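Local coordinates for hypothetical protein Atu1540 (Agrobacterium tumefaciens str. C58, PDB 2HWJ) that is of unknown function but belongs to a putative ParB-like nuclease family, and may act on nucleic acid, at the interface of chains A and B and the interface of chains A and C. Coordinates in Å, arbitrary orientation; residue numbers count along the deposited sequence, not the author numbering. Chains: chain A/B/C, Hypothetical protein Atu1540.

Contact 1 and contact 3 belong to the same two-fold interface of chains A and B, with C-alpha centres about 24 Å apart. They share helices 96-105 and 157-166 with the chains exchanged, contact 3 using the end of the second helix and the residues after it. Ser101 enters both, as B:Ser101 in contact 1 and A:Ser101 in contact 3. Contact 2 joins the N-terminal segment of chain A to chain C; its C-alpha centre lies about 37 Å from that of contact 1 and about 30 Å from that of contact 3. The structure alone does not show whether the deposited tetramer is the biological form.

Contact 1: the interface of chains A and B. Residues chain A 110, 112, 159-160, 163; chain B 101, 104-105.
The carboxylate oxygen OD2 of A:Asp163 accepts a hydrogen bond from the side-chain hydroxyl OG of B:Ser101 at 2.7 Å, linking helix 157-166 of chain A to helix 96-105 of chain B. The hydroxyl comes from above the carboxylate, 56° out of its plane. On the serine side OG lies anti to the backbone N (chi1 175°), which turns the hydroxyl across the interface toward the aspartate.

One turn along the chain B helix, the imidazole of B:His105 reaches into chain A, where 78 Å² of this residue is hidden. It meets A:Tyr110 at about a right angle, and its CE1 lies at the edge of the phenol ring, in plane, 3.9 Å from CZ of A:Tyr110. The tyrosine hydroxyl is nearby, but at 2.61 Å resolution its short approach to the imidazole supports no bond. On another side, the imidazole edge is turned to the helix backbone: ND1 of B:His105 is 3.8 Å from CA of A:Gly160, where the glycine presents no side chain.

Within chain A the aromatic groups back one another. CD1 of A:Phe112 sits over the centre of the A:Tyr110 ring, while CE1 of that tyrosine lies above the rim of A:Phe159, so the phenol is layered between the two. A:Phe112 also points tip to tip at B:Asp104, with ring and carboxylate planes 59° apart; OD2 of B:Asp104 stands at the ring edge, 3.9 Å from CZ of A:Phe112.

Contact 2: the interface of chains A and C. Residues chain A 4-6; chain C 32, 35, 51, 68, 71.
C:Glu35 bends at chi2 (122°), bringing its carboxylate to the backbone nitrogen of A:Ile4, and C:His51 sets CG anti to the carbonyl carbon (chi1 -83°) as its ring turns toward the carbonyl of the same residue. Here the N-terminal segment of chain A lies against helices 26-38 and 69-77 and the loop of C:His51, in a two-fold contact between copies whose biological role the structure alone does not show. A:Ile4 is held through its main chain at both ends. Its N, the first modelled in chain A, donates to OE2 of C:Glu35 at 2.8 Å, approaching from well above the carboxylate plane. NE2 of C:His51 donates to the carbonyl O of A:Ile4 at 3.2 Å. That bond is fairly straight, 160° at the hydrogen, and the acceptor lies near the imidazole plane, although the donor stands well above the carbonyl plane.

The side chains of A:Ile4 and A:Tyr5 are incomplete in the model. The overlap of A:Tyr5 CB with C:Lys32 is a model error, so the 3.6 Å contact of A:Tyr5 CB with C:Leu71 CD1 is tentative. C:Leu71 backs the histidine: its CD1 lies over the centre of the C:His51 ring, 4.2 Å above the plane.

Contact 3: the interface of chains A and B. Residues chain A 94, 97-98, 101; chain B 164, 167-168.
A:Glu98 and B:Arg168 cross at about a right angle and meet end-on, carboxylate against the tip of the guanidinium. Two parallel hydrogen bonds join them: NH2 of B:Arg168 to OE1 of A:Glu98 at 2.7 Å, which is also a salt bridge, and NH1 of B:Arg168 to OE2 of A:Glu98 at 2.8 Å. Each nitrogen reaches its oxygen on the syn side, 16° out of the carboxylate plane. The two planes are nevertheless twisted by 40°; OE2 lies close to the guanidinium plane and OE1 is tilted from it. A:Glu98 reaches across because CG is anti to the backbone N (chi1 -177°) and the chain runs extended beyond it.

Chain B fixes the rotation of this guanidinium. NH1 of B:Arg168 also donates to the backbone O of B:Phe164 at 3.0 Å, almost in the guanidinium plane, while CE1 of the B:Phe164 ring lies over the centre of one guanidinium face. Thus NH1 serves both the partner and its own chain.

B:Arg167 passes obliquely alongside A:Glu98 instead of meeting its tip. CD of B:Arg167 packs against CD of A:Glu98 at 3.6 Å, and the guanidinium lies flat over the helix, with CA of A:Glu98 3.8 Å above its centre. Its NH2 also faces A:Asp97 without charged contact; the opposite charges may attract at a distance, since OD1 of A:Asp97 stands 4.3 Å from NH2 of B:Arg167.

Contact 1: the interface of chains A and B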
loop_
_atom_site.group_PDB
_atom_site.type_symbol
_atom_site.label_atom_id
_atom_site.label_comp_id
_atom_site.label_asym_id
_atom_site.label_seq_id
_atom_site.Cartn_x
_atom_site.Cartn_y
_atom_site.Cartn_z
ATOM N N TYR A 110 15.355 -5.952 8.996
ATOM C CA TYR A 110 14.877 -5.466 10.256
ATOM C C TYR A 110 16.007 -5.630 11.220
ATOM O O TYR A 110 16.028 -6.561 11.994
ATOM C CB TYR A 110 13.637 -6.229 10.717
ATOM C CG TYR A 110 12.999 -5.604 11.918
ATOM C CD1 TYR A 110 13.035 -6.239 13.188
ATOM C CD2 TYR A 110 12.428 -4.310 11.832
ATOM C CE1 TYR A 110 12.473 -5.653 14.347
ATOM C CE2 TYR A 110 11.802 -3.696 12.957
ATOM C CZ TYR A 110 11.853 -4.379 14.225
ATOM O OH TYR A 110 11.248 -3.772 15.334
ATOM N N PHE A 112 17.174 -5.181 14.109
ATOM C CA PHE A 112 16.984 -4.857 15.514
ATOM C C PHE A 112 17.230 -6.061 16.388
ATOM O O PHE A 112 16.745 -7.142 16.099
ATOM C CB PHE A 112 15.605 -4.299 15.785
ATOM C CG PHE A 112 15.357 -2.952 15.189
ATOM C CD1 PHE A 112 14.952 -2.821 13.886
ATOM C CD2 PHE A 112 15.494 -1.815 15.945
ATOM C CE1 PHE A 112 14.714 -1.546 13.346
ATOM C CE2 PHE A 112 15.255 -0.559 15.426
ATOM C CZ PHE A 112 14.843 -0.425 14.157
ATOM N N PHE A 159 6.620 -6.360 15.502
ATOM C CA PHE A 159 7.721 -5.759 16.153
ATOM C C PHE A 159 7.385 -4.386 16.763
ATOM O O PHE A 159 7.983 -3.988 17.775
ATOM C CB PHE A 159 8.942 -5.762 15.244
ATOM C CG PHE A 159 9.764 -7.036 15.365
ATOM C CD1 PHE A 159 9.868 -7.933 14.299
ATOM C CD2 PHE A 159 10.390 -7.371 16.584
ATOM C CE1 PHE A 159 10.627 -9.120 14.438
ATOM C CE2 PHE A 159 11.150 -8.553 16.737
ATOM C CZ PHE A 159 11.279 -9.413 15.653
ATOM N N GLY A 160 6.381 -3.710 16.192
ATOM C CA GLY A 160 5.830 -2.465 16.749
ATOM C C GLY A 160 5.137 -2.668 18.070
ATOM O O GLY A 160 5.357 -1.934 19.037
ATOM N N ASP A 163 7.823 -3.606 20.668
ATOM C CA ASP A 163 8.477 -2.482 21.251
ATOM C C ASP A 163 7.544 -1.750 22.283
ATOM O O ASP A 163 7.949 -1.393 23.381
ATOM C CB ASP A 163 9.065 -1.590 20.154
ATOM C CG ASP A 163 9.345 -0.152 20.663
ATOM O OD1 ASP A 163 10.057 -0.011 21.714
ATOM O OD2 ASP A 163 8.857 0.853 20.057
ATOM N N SER B 101 11.109 5.838 17.562
ATOM C CA SER B 101 10.894 4.451 17.283
ATOM C C SER B 101 9.668 4.261 16.432
ATOM O O SER B 101 9.714 3.589 15.397
ATOM C CB SER B 101 10.683 3.755 18.606
ATOM O OG SER B 101 10.344 2.394 18.442
ATOM N N ASP B 104 9.923 5.834 12.899
ATOM C CA ASP B 104 10.729 4.977 12.065
ATOM C C ASP B 104 9.859 3.810 11.591
ATOM O O ASP B 104 9.576 3.660 10.423
ATOM C CB ASP B 104 11.920 4.553 12.888
ATOM C CG ASP B 104 13.005 3.929 12.084
ATOM O OD1 ASP B 104 13.482 4.512 11.061
ATOM O OD2 ASP B 104 13.427 2.827 12.525
ATOM N N HIS B 105 9.311 3.045 12.508
ATOM C CA HIS B 105 8.431 1.967 12.109
ATOM C C HIS B 105 7.352 2.475 11.097
ATOM O O HIS B 105 7.045 1.802 10.148
ATOM C CB HIS B 105 7.884 1.248 13.364
ATOM C CG HIS B 105 8.916 0.412 14.084
ATOM N ND1 HIS B 105 8.604 -0.755 14.751
ATOM C CD2 HIS B 105 10.260 0.561 14.213
ATOM C CE1 HIS B 105 9.698 -1.274 15.278
ATOM N NE2 HIS B 105 10.719 -0.500 14.956
#

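Contact 2: the interface of chains A and C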
loop_
_atom_site.group_PDB
_atom_site.type_symbol
_atom_site.label_atom_id
_atom_site.label_comp_id
_atom_site.label_asym_id
_atom_site.label_seq_id
_atom_site.Cartn_x
_atom_site.Cartn_y
_atom_site.Cartn_z
ATOM N N ILE A 4 7.921 -14.920 -20.292
ATOM C CA ILE A 4 8.019 -15.954 -19.192
ATOM C C ILE A 4 7.630 -15.435 -17.763
ATOM O O ILE A 4 8.176 -15.890 -16.752
ATOM C CB ILE A 4 9.417 -16.663 -19.204
ATOM N N TYR A 5 6.770 -14.403 -17.754
ATOM C CA TYR A 5 5.686 -14.023 -16.772
ATOM C C TYR A 5 5.594 -14.278 -15.297
ATOM O O TYR A 5 4.472 -14.080 -14.790
ATOM C CB TYR A 5 4.326 -14.352 -17.339
ATOM N N GLU A 6 6.655 -14.803 -14.651
ATOM C CA GLU A 6 7.008 -14.615 -13.211
ATOM C C GLU A 6 7.329 -15.757 -12.228
ATOM O O GLU A 6 8.005 -16.696 -12.633
ATOM C CB GLU A 6 6.474 -13.306 -12.584
ATOM C CG GLU A 6 7.376 -12.090 -12.957
ATOM C CD GLU A 6 8.069 -12.268 -14.353
ATOM O OE1 GLU A 6 7.591 -11.703 -15.402
ATOM O OE2 GLU A 6 9.087 -13.011 -14.386
ATOM N N LYS C 32 4.226 -14.351 -24.560
ATOM C CA LYS C 32 4.523 -15.382 -23.528
ATOM C C LYS C 32 4.597 -16.820 -24.084
ATOM O O LYS C 32 5.468 -17.607 -23.685
ATOM C CB LYS C 32 3.633 -15.307 -22.334
ATOM C CG LYS C 32 3.716 -13.920 -21.736
ATOM C CD LYS C 32 2.999 -13.866 -20.383
ATOM C CE LYS C 32 4.005 -13.319 -19.401
ATOM N NZ LYS C 32 3.856 -11.853 -19.375
ATOM N N GLU C 35 8.042 -17.333 -25.973
ATOM C CA GLU C 35 9.059 -17.596 -24.959
ATOM C C GLU C 35 9.119 -19.020 -24.394
ATOM O O GLU C 35 10.076 -19.729 -24.620
ATOM C CB GLU C 35 8.759 -16.715 -23.794
ATOM C CG GLU C 35 9.968 -16.225 -23.104
ATOM C CD GLU C 35 9.995 -14.695 -23.078
ATOM O OE1 GLU C 35 11.087 -14.135 -23.370
ATOM O OE2 GLU C 35 8.913 -14.061 -22.800
ATOM N N HIS C 51 6.262 -22.597 -12.818
ATOM C CA HIS C 51 5.634 -21.328 -12.529
ATOM C C HIS C 51 4.653 -21.571 -11.438
ATOM O O HIS C 51 4.066 -22.663 -11.395
ATOM C CB HIS C 51 4.907 -20.847 -13.770
ATOM C CG HIS C 51 5.805 -20.141 -14.748
ATOM N ND1 HIS C 51 6.239 -20.728 -15.926
ATOM C CD2 HIS C 51 6.396 -18.922 -14.690
ATOM C CE1 HIS C 51 7.030 -19.885 -16.565
ATOM N NE2 HIS C 51 7.143 -18.782 -15.835
ATOM N N HIS C 68 -1.784 -13.041 -13.329
ATOM C CA HIS C 68 -1.095 -13.926 -14.270
ATOM C C HIS C 68 -2.014 -14.743 -15.235
ATOM O O HIS C 68 -1.636 -15.887 -15.679
ATOM C CB HIS C 68 -0.218 -14.912 -13.513
ATOM C CG HIS C 68 0.739 -14.288 -12.548
ATOM N ND1 HIS C 68 1.484 -13.157 -12.846
ATOM C CD2 HIS C 68 1.091 -14.646 -11.287
ATOM C CE1 HIS C 68 2.226 -12.837 -11.796
ATOM N NE2 HIS C 68 2.014 -13.730 -10.846
ATOM N N LEU C 71 -0.226 -15.367 -18.453
ATOM C CA LEU C 71 0.592 -16.556 -18.397
ATOM C C LEU C 71 -0.283 -17.751 -18.351
ATOM O O LEU C 71 0.020 -18.745 -18.997
ATOM C CB LEU C 71 1.393 -16.594 -17.151
ATOM C CG LEU C 71 2.458 -17.661 -16.856
ATOM C CD1 LEU C 71 3.554 -17.779 -17.954
ATOM C CD2 LEU C 71 3.124 -17.367 -15.519
#

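Contact 3: the interface of chains A and B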
loop_
_atom_site.group_PDB
_atom_site.type_symbol
_atom_site.label_atom_id
_atom_site.label_comp_id
_atom_site.label_asym_id
_atom_site.label_seq_id
_atom_site.Cartn_x
_atom_site.Cartn_y
_atom_site.Cartn_z
ATOM N N LEU A 94 23.660 -6.155 -7.747
ATOM C CA LEU A 94 24.286 -5.187 -6.836
ATOM C C LEU A 94 25.502 -5.719 -6.036
ATOM O O LEU A 94 25.532 -6.901 -5.630
ATOM C CB LEU A 94 23.231 -4.642 -5.844
ATOM C CG LEU A 94 21.967 -4.123 -6.531
ATOM C CD1 LEU A 94 20.925 -3.590 -5.597
ATOM C CD2 LEU A 94 22.276 -3.061 -7.600
ATOM N N ASP A 97 27.163 -3.527 -0.343
ATOM C CA ASP A 97 26.896 -2.271 0.218
ATOM C C ASP A 97 25.546 -1.828 -0.321
ATOM O O ASP A 97 24.590 -1.550 0.420
ATOM C CB ASP A 97 27.974 -1.375 -0.400
ATOM C CG ASP A 97 28.722 -0.603 0.615
ATOM O OD1 ASP A 97 28.195 -0.565 1.752
ATOM O OD2 ASP A 97 29.815 -0.048 0.265
ATOM N N GLU A 98 25.482 -1.774 -1.652
ATOM C CA GLU A 98 24.339 -1.202 -2.281
ATOM C C GLU A 98 23.127 -2.100 -1.980
ATOM O O GLU A 98 22.058 -1.630 -1.624
ATOM C CB GLU A 98 24.609 -1.003 -3.750
ATOM C CG GLU A 98 23.461 -0.338 -4.400
ATOM C CD GLU A 98 23.772 0.202 -5.753
ATOM O OE1 GLU A 98 24.671 -0.338 -6.440
ATOM O OE2 GLU A 98 23.073 1.156 -6.161
ATOM N N SER A 101 21.541 -1.384 1.518
ATOM C CA SER A 101 20.849 -0.131 1.319
ATOM C C SER A 101 19.525 -0.282 0.579
ATOM O O SER A 101 18.487 0.200 1.045
ATOM C CB SER A 101 21.752 0.834 0.558
ATOM O OG SER A 101 21.028 1.923 0.080
ATOM N N PHE B 164 21.600 5.412 -5.786
ATOM C CA PHE B 164 22.067 4.762 -6.978
ATOM C C PHE B 164 23.040 5.685 -7.748
ATOM O O PHE B 164 24.142 5.234 -8.103
ATOM C CB PHE B 164 20.846 4.356 -7.773
ATOM C CG PHE B 164 21.145 3.858 -9.138
ATOM C CD1 PHE B 164 21.492 2.547 -9.348
ATOM C CD2 PHE B 164 20.994 4.686 -10.238
ATOM C CE1 PHE B 164 21.718 2.102 -10.611
ATOM C CE2 PHE B 164 21.249 4.207 -11.537
ATOM C CZ PHE B 164 21.588 2.981 -11.716
ATOM N N ARG B 167 26.766 6.487 -6.245
ATOM C CA ARG B 167 27.711 5.402 -6.389
ATOM C C ARG B 167 28.191 5.308 -7.788
ATOM O O ARG B 167 28.993 4.481 -8.060
ATOM C CB ARG B 167 27.002 4.075 -6.124
ATOM C CG ARG B 167 26.767 3.855 -4.686
ATOM C CD ARG B 167 25.905 2.707 -4.372
ATOM N NE ARG B 167 26.239 2.280 -3.019
ATOM C CZ ARG B 167 25.460 2.453 -1.969
ATOM N NH1 ARG B 167 24.285 3.054 -2.117
ATOM N NH2 ARG B 167 25.864 2.018 -0.793
ATOM N N ARG B 168 27.672 6.110 -8.706
ATOM C CA ARG B 168 28.033 5.895 -10.109
ATOM C C ARG B 168 28.345 7.202 -10.876
ATOM O O ARG B 168 28.553 7.152 -12.091
ATOM C CB ARG B 168 26.897 5.111 -10.839
ATOM C CG ARG B 168 26.817 3.618 -10.679
ATOM C CD ARG B 168 25.358 3.156 -10.973
ATOM N NE ARG B 168 25.166 1.773 -10.551
ATOM C CZ ARG B 168 24.744 1.380 -9.340
ATOM N NH1 ARG B 168 24.383 2.270 -8.393
ATOM N NH2 ARG B 168 24.648 0.075 -9.072
#